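Local coordinates for serine protease inhibitor 1 (Coprinopsis cinerea, PDB 3VWC), which probably inhibits serine endopeptidases, as a small single-chain beta-trefoil protein of the I66 inhibitor family, at residues H88-V100 with P132-T144. Sequence-based numbering, arbitrary orientation.
Sequences HQPQHGENVFTVV and PPRYPATELFTFT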
loop_
_atom_site.group_PDB
_atom_site.type_symbol
_atom_site.label_atom_id
_atom_site.label_comp_id
_atom_site.label_asym_id
_atom_site.label_seq_id
_atom_site.Cartn_x
_atom_site.Cartn_y
_atom_site.Cartn_z
ATOM N N HIS A 88 -4.962 -0.326 -12.165
ATOM C CA HIS A 88 -4.235 0.689 -12.900
ATOM C C HIS A 88 -5.125 1.948 -13.018
ATOM O O HIS A 88 -6.333 1.848 -13.341
ATOM C CB HIS A 88 -4.009 0.221 -14.344
ATOM C CG HIS A 88 -2.731 -0.516 -14.558
ATOM N ND1 HIS A 88 -1.534 0.133 -14.797
ATOM C CD2 HIS A 88 -2.471 -1.839 -14.665
ATOM C CE1 HIS A 88 -0.586 -0.765 -14.997
ATOM N NE2 HIS A 88 -1.129 -1.967 -14.931
ATOM N N GLN A 89 -4.503 3.105 -12.850
ATOM C CA GLN A 89 -5.142 4.400 -13.154
ATOM C C GLN A 89 -4.273 5.132 -14.164
ATOM O O GLN A 89 -3.545 6.060 -13.822
ATOM C CB GLN A 89 -5.348 5.250 -11.891
ATOM C CG GLN A 89 -6.057 4.482 -10.759
ATOM C CD GLN A 89 -7.502 4.123 -11.104
ATOM O OE1 GLN A 89 -8.108 4.674 -12.051
ATOM N NE2 GLN A 89 -8.076 3.160 -10.346
ATOM N N PRO A 90 -4.410 4.753 -15.467
ATOM C CA PRO A 90 -3.469 5.255 -16.497
ATOM C C PRO A 90 -3.540 6.766 -16.757
ATOM O O PRO A 90 -2.578 7.347 -17.235
ATOM C CB PRO A 90 -3.940 4.568 -17.779
ATOM C CG PRO A 90 -4.768 3.442 -17.376
ATOM C CD PRO A 90 -5.309 3.693 -15.977
ATOM N N GLN A 91 -4.671 7.358 -16.380
ATOM C CA GLN A 91 -4.887 8.803 -16.429
ATOM C C GLN A 91 -3.981 9.539 -15.469
ATOM O O GLN A 91 -3.852 10.786 -15.549
ATOM C CB GLN A 91 -6.379 9.155 -16.219
ATOM C CG GLN A 91 -6.870 8.955 -14.765
ATOM C CD GLN A 91 -7.367 7.535 -14.426
ATOM O OE1 GLN A 91 -6.977 6.538 -15.026
ATOM N NE2 GLN A 91 -8.191 7.451 -13.377
ATOM N N HIS A 92 -3.353 8.779 -14.547
ATOM C CA HIS A 92 -2.431 9.352 -13.562
ATOM C C HIS A 92 -0.978 8.947 -13.795
ATOM O O HIS A 92 -0.086 9.270 -12.989
ATOM C CB HIS A 92 -2.849 9.021 -12.115
ATOM C CG HIS A 92 -4.146 9.628 -11.714
ATOM N ND1 HIS A 92 -4.300 10.984 -11.508
ATOM C CD2 HIS A 92 -5.335 9.064 -11.399
ATOM C CE1 HIS A 92 -5.547 11.222 -11.127
ATOM N NE2 HIS A 92 -6.196 10.075 -11.074
ATOM N N GLY A 93 -0.774 8.140 -14.824
ATOM C CA GLY A 93 0.569 7.709 -15.229
ATOM C C GLY A 93 0.673 6.210 -15.357
ATOM O O GLY A 93 -0.161 5.462 -14.818
ATOM N N GLU A 94 1.712 5.755 -16.057
ATOM C CA GLU A 94 1.738 4.391 -16.591
ATOM C C GLU A 94 1.708 3.260 -15.556
ATOM O O GLU A 94 1.130 2.190 -15.811
ATOM C CB GLU A 94 2.932 4.202 -17.535
ATOM C CG GLU A 94 2.520 3.639 -18.867
ATOM C CD GLU A 94 3.606 3.796 -19.889
ATOM O OE1 GLU A 94 3.298 4.232 -21.022
ATOM O OE2 GLU A 94 4.779 3.571 -19.522
ATOM N N ASN A 95 2.421 3.471 -14.449
ATOM C CA ASN A 95 2.638 2.465 -13.397
ATOM C C ASN A 95 1.937 2.889 -12.085
ATOM O O ASN A 95 2.376 2.540 -10.974
ATOM C CB ASN A 95 4.148 2.340 -13.168
ATOM C CG ASN A 95 4.853 1.732 -14.349
ATOM O OD1 ASN A 95 4.362 0.787 -14.958
ATOM N ND2 ASN A 95 5.967 2.335 -14.737
ATOM N N VAL A 96 0.879 3.677 -12.210
ATOM C CA VAL A 96 0.128 4.210 -11.069
ATOM C C VAL A 96 -1.170 3.417 -10.781
ATOM O O VAL A 96 -1.926 3.087 -11.708
ATOM C CB VAL A 96 -0.205 5.700 -11.298
ATOM C CG1 VAL A 96 -1.042 6.258 -10.159
ATOM C CG2 VAL A 96 1.101 6.531 -11.419
ATOM N N PHE A 97 -1.422 3.131 -9.501
ATOM C CA PHE A 97 -2.509 2.238 -9.073
ATOM C C PHE A 97 -3.247 2.829 -7.896
ATOM O O PHE A 97 -2.643 3.517 -7.056
ATOM C CB PHE A 97 -1.899 0.891 -8.607
ATOM C CG PHE A 97 -1.229 0.127 -9.722
ATOM C CD1 PHE A 97 0.099 0.402 -10.075
ATOM C CD2 PHE A 97 -1.946 -0.821 -10.450
ATOM C CE1 PHE A 97 0.693 -0.252 -11.165
ATOM C CE2 PHE A 97 -1.273 -1.602 -11.424
ATOM C CZ PHE A 97 0.012 -1.297 -11.795
ATOM N N THR A 98 -4.501 2.406 -7.727
ATOM C CA THR A 98 -5.156 2.406 -6.398
ATOM C C THR A 98 -5.112 0.994 -5.816
ATOM O O THR A 98 -4.979 -0.002 -6.542
ATOM C CB THR A 98 -6.639 2.849 -6.492
ATOM O OG1 THR A 98 -7.281 2.056 -7.512
ATOM C CG2 THR A 98 -6.685 4.325 -6.939
ATOM N N VAL A 99 -5.204 0.921 -4.479
ATOM C CA VAL A 99 -5.153 -0.365 -3.761
ATOM C C VAL A 99 -6.332 -0.365 -2.810
ATOM O O VAL A 99 -6.342 0.413 -1.836
ATOM C CB VAL A 99 -3.822 -0.529 -2.966
ATOM C CG1 VAL A 99 -3.805 -1.894 -2.305
ATOM C CG2 VAL A 99 -2.651 -0.353 -3.890
ATOM N N VAL A 100 -7.365 -1.192 -3.093
ATOM C CA VAL A 100 -8.618 -1.164 -2.347
ATOM C C VAL A 100 -8.924 -2.536 -1.741
ATOM O O VAL A 100 -8.773 -3.552 -2.383
ATOM C CB VAL A 100 -9.815 -0.727 -3.247
ATOM C CG1 VAL A 100 -11.114 -0.724 -2.448
ATOM C CG2 VAL A 100 -9.564 0.703 -3.712
ATOM N N PRO A 132 -12.383 9.696 -17.038
ATOM C CA PRO A 132 -12.404 8.797 -15.877
ATOM C C PRO A 132 -12.268 9.569 -14.554
ATOM O O PRO A 132 -11.922 10.749 -14.579
ATOM C CB PRO A 132 -11.140 7.951 -16.097
ATOM C CG PRO A 132 -10.182 8.886 -16.748
ATOM C CD PRO A 132 -11.068 9.745 -17.695
ATOM N N PRO A 133 -12.589 8.936 -13.429
ATOM C CA PRO A 133 -12.402 9.602 -12.148
ATOM C C PRO A 133 -10.971 10.056 -11.945
ATOM O O PRO A 133 -10.014 9.427 -12.458
ATOM C CB PRO A 133 -12.766 8.536 -11.113
ATOM C CG PRO A 133 -13.595 7.539 -11.881
ATOM C CD PRO A 133 -13.013 7.531 -13.273
ATOM N N ARG A 134 -10.815 11.219 -11.343
ATOM C CA ARG A 134 -9.470 11.645 -11.013
ATOM C C ARG A 134 -9.253 11.583 -9.505
ATOM O O ARG A 134 -10.005 12.152 -8.722
ATOM C CB ARG A 134 -9.198 13.045 -11.558
ATOM C CG ARG A 134 -8.914 12.955 -13.082
ATOM C CD ARG A 134 -8.071 14.096 -13.655
ATOM N NE ARG A 134 -6.653 14.110 -13.236
ATOM C CZ ARG A 134 -5.653 13.475 -13.858
ATOM N NH1 ARG A 134 -5.897 12.674 -14.896
ATOM N NH2 ARG A 134 -4.398 13.610 -13.398
ATOM N N TYR A 135 -8.280 10.772 -9.107
ATOM C CA TYR A 135 -8.043 10.541 -7.696
ATOM C C TYR A 135 -7.059 11.577 -7.170
ATOM O O TYR A 135 -6.110 11.963 -7.855
ATOM C CB TYR A 135 -7.433 9.157 -7.556
ATOM C CG TYR A 135 -8.394 8.052 -7.856
ATOM C CD1 TYR A 135 -9.104 7.447 -6.816
ATOM C CD2 TYR A 135 -8.638 7.617 -9.177
ATOM C CE1 TYR A 135 -9.987 6.386 -7.081
ATOM C CE2 TYR A 135 -9.534 6.600 -9.443
ATOM C CZ TYR A 135 -10.248 6.035 -8.403
ATOM O OH TYR A 135 -11.130 5.008 -8.636
ATOM N N PRO A 136 -7.231 11.972 -5.915
ATOM C CA PRO A 136 -6.177 12.744 -5.260
ATOM C C PRO A 136 -4.889 11.926 -5.094
ATOM O O PRO A 136 -4.937 10.684 -4.962
ATOM C CB PRO A 136 -6.780 13.076 -3.883
ATOM C CG PRO A 136 -7.708 11.880 -3.636
ATOM C CD PRO A 136 -8.308 11.557 -4.990
ATOM N N ALA A 137 -3.738 12.604 -5.040
ATOM C CA ALA A 137 -2.478 11.900 -4.947
ATOM C C ALA A 137 -2.356 11.030 -3.691
ATOM O O ALA A 137 -1.539 10.058 -3.679
ATOM C CB ALA A 137 -1.299 12.921 -4.966
ATOM N N THR A 138 -3.115 11.422 -2.658
ATOM C CA THR A 138 -3.164 10.686 -1.395
ATOM C C THR A 138 -3.592 9.218 -1.579
ATOM O O THR A 138 -3.342 8.382 -0.705
ATOM C CB THR A 138 -4.178 11.344 -0.489
ATOM O OG1 THR A 138 -5.413 11.353 -1.221
ATOM C CG2 THR A 138 -3.713 12.777 -0.144
ATOM N N GLU A 139 -4.191 8.882 -2.719
ATOM C CA GLU A 139 -4.764 7.543 -2.929
ATOM C C GLU A 139 -4.079 6.813 -4.071
ATOM O O GLU A 139 -4.478 5.713 -4.415
ATOM C CB GLU A 139 -6.275 7.666 -3.246
ATOM C CG GLU A 139 -7.003 8.411 -2.108
ATOM C CD GLU A 139 -8.479 8.596 -2.373
ATOM O OE1 GLU A 139 -8.838 8.574 -3.591
ATOM O OE2 GLU A 139 -9.229 8.879 -1.428
ATOM N N LEU A 140 -2.982 7.396 -4.581
ATOM C CA LEU A 140 -2.261 6.843 -5.742
ATOM C C LEU A 140 -0.845 6.395 -5.380
ATOM O O LEU A 140 -0.132 7.089 -4.622
ATOM C CB LEU A 140 -2.218 7.907 -6.857
ATOM C CG LEU A 140 -3.637 8.302 -7.355
ATOM C CD1 LEU A 140 -3.384 9.439 -8.331
ATOM C CD2 LEU A 140 -4.353 7.127 -8.067
ATOM N N PHE A 141 -0.468 5.227 -5.876
ATOM C CA PHE A 141 0.839 4.641 -5.616
ATOM C C PHE A 141 1.475 4.227 -6.932
ATOM O O PHE A 141 0.823 3.633 -7.763
ATOM C CB PHE A 141 0.605 3.426 -4.719
ATOM C CG PHE A 141 0.037 3.816 -3.408
ATOM C CD1 PHE A 141 -1.333 4.050 -3.278
ATOM C CD2 PHE A 141 0.856 4.238 -2.368
ATOM C CE1 PHE A 141 -1.882 4.554 -2.088
ATOM C CE2 PHE A 141 0.312 4.693 -1.195
ATOM C CZ PHE A 141 -1.038 4.915 -1.056
ATOM N N THR A 142 2.786 4.419 -7.044
ATOM C CA THR A 142 3.536 3.915 -8.185
ATOM C C THR A 142 4.177 2.581 -7.866
ATOM O O THR A 142 4.923 2.487 -6.859
ATOM C CB THR A 142 4.609 4.908 -8.630
ATOM O OG1 THR A 142 4.002 6.171 -8.902
ATOM C CG2 THR A 142 5.315 4.461 -9.929
ATOM N N PHE A 143 3.789 1.529 -8.571
ATOM C CA PHE A 143 4.364 0.182 -8.366
ATOM C C PHE A 143 5.323 -0.037 -9.532
ATOM O O PHE A 143 4.881 -0.102 -10.690
ATOM C CB PHE A 143 3.292 -0.901 -8.440
ATOM C CG PHE A 143 2.528 -1.112 -7.169
ATOM C CD1 PHE A 143 1.666 -0.128 -6.654
ATOM C CD2 PHE A 143 2.625 -2.318 -6.493
ATOM C CE1 PHE A 143 0.894 -0.358 -5.497
ATOM C CE2 PHE A 143 1.884 -2.558 -5.350
ATOM C CZ PHE A 143 1.031 -1.570 -4.817
ATOM N N THR A 144 6.623 -0.079 -9.232
ATOM C CA THR A 144 7.649 -0.211 -10.271
ATOM C C THR A 144 8.327 -1.577 -10.151
ATOM O O THR A 144 8.921 -1.907 -9.110
ATOM C CB THR A 144 8.718 0.893 -10.176
ATOM O OG1 THR A 144 8.088 2.185 -10.245
ATOM C CG2 THR A 144 9.649 0.791 -11.351
HETATM O O HOH W 1 -11.571 4.735 -11.640
HETATM O O HOH W 2 3.851 -1.403 -12.898
HETATM O O HOH W 3 -10.061 2.669 -7.323
HETATM O O HOH W 4 -5.346 3.473 -2.984
#
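The Gln89 side chain crosses that of Tyr135 at about a right angle, with Gln89 OE1 3.5 Å from Tyr135 CE2, in a beta-trefoil fold. The contact joins the loops before strands 96-101 and 141-145, then pairs the strands. The Gln89 amide is fixed by two bonds within its own segment: OE1 accepts from Gln91 NE2, and NE2 donates to Thr98 OG1. Gln91 NE2 also donates to Pro133 O at 2.8 Å, nearly along the C=O axis. The backbone O of Gln91 takes a bond from Arg134 NH1, which sits above the carbonyl plane. His92 accepts through NE2 from Tyr135 N at 2.9 Å (158° at the hydrogen). Its ring lies between Gln91 CG on one face and Leu140 CD1 on the opposite one, the latter a CH-pi contact 3.6 Å from the ring centroid. His92 CE1 lies over a face of the Arg134 guanidinium. Within the type I turn from Gly93 to Val96, Asn95 O accepts from Phe143 N. A water bridges Asn95 OD1 and Phe143 O. Val96 and Thr142 form an antiparallel non-hydrogen-bonded pair. Phe97 and Phe141 follow as a hydrogen-bonded pair, with both N-H groups used. The Phe97 ring meets the Phe143 ring obliquely, planes 69° apart. Phe143 also touches Val9 of the adjacent strand 5-11. Chi1 of 51° puts Thr98 OG1 between the backbone N and the carbonyl carbon and turns CG2 anti to that carbon, over the Tyr135 ring, 4.0 Å from its centroid. A water links Thr98 OG1 to Tyr135 OH. Next in sequence, Val99 CG2 packs on Phe143 CE1 at 3.9 Å.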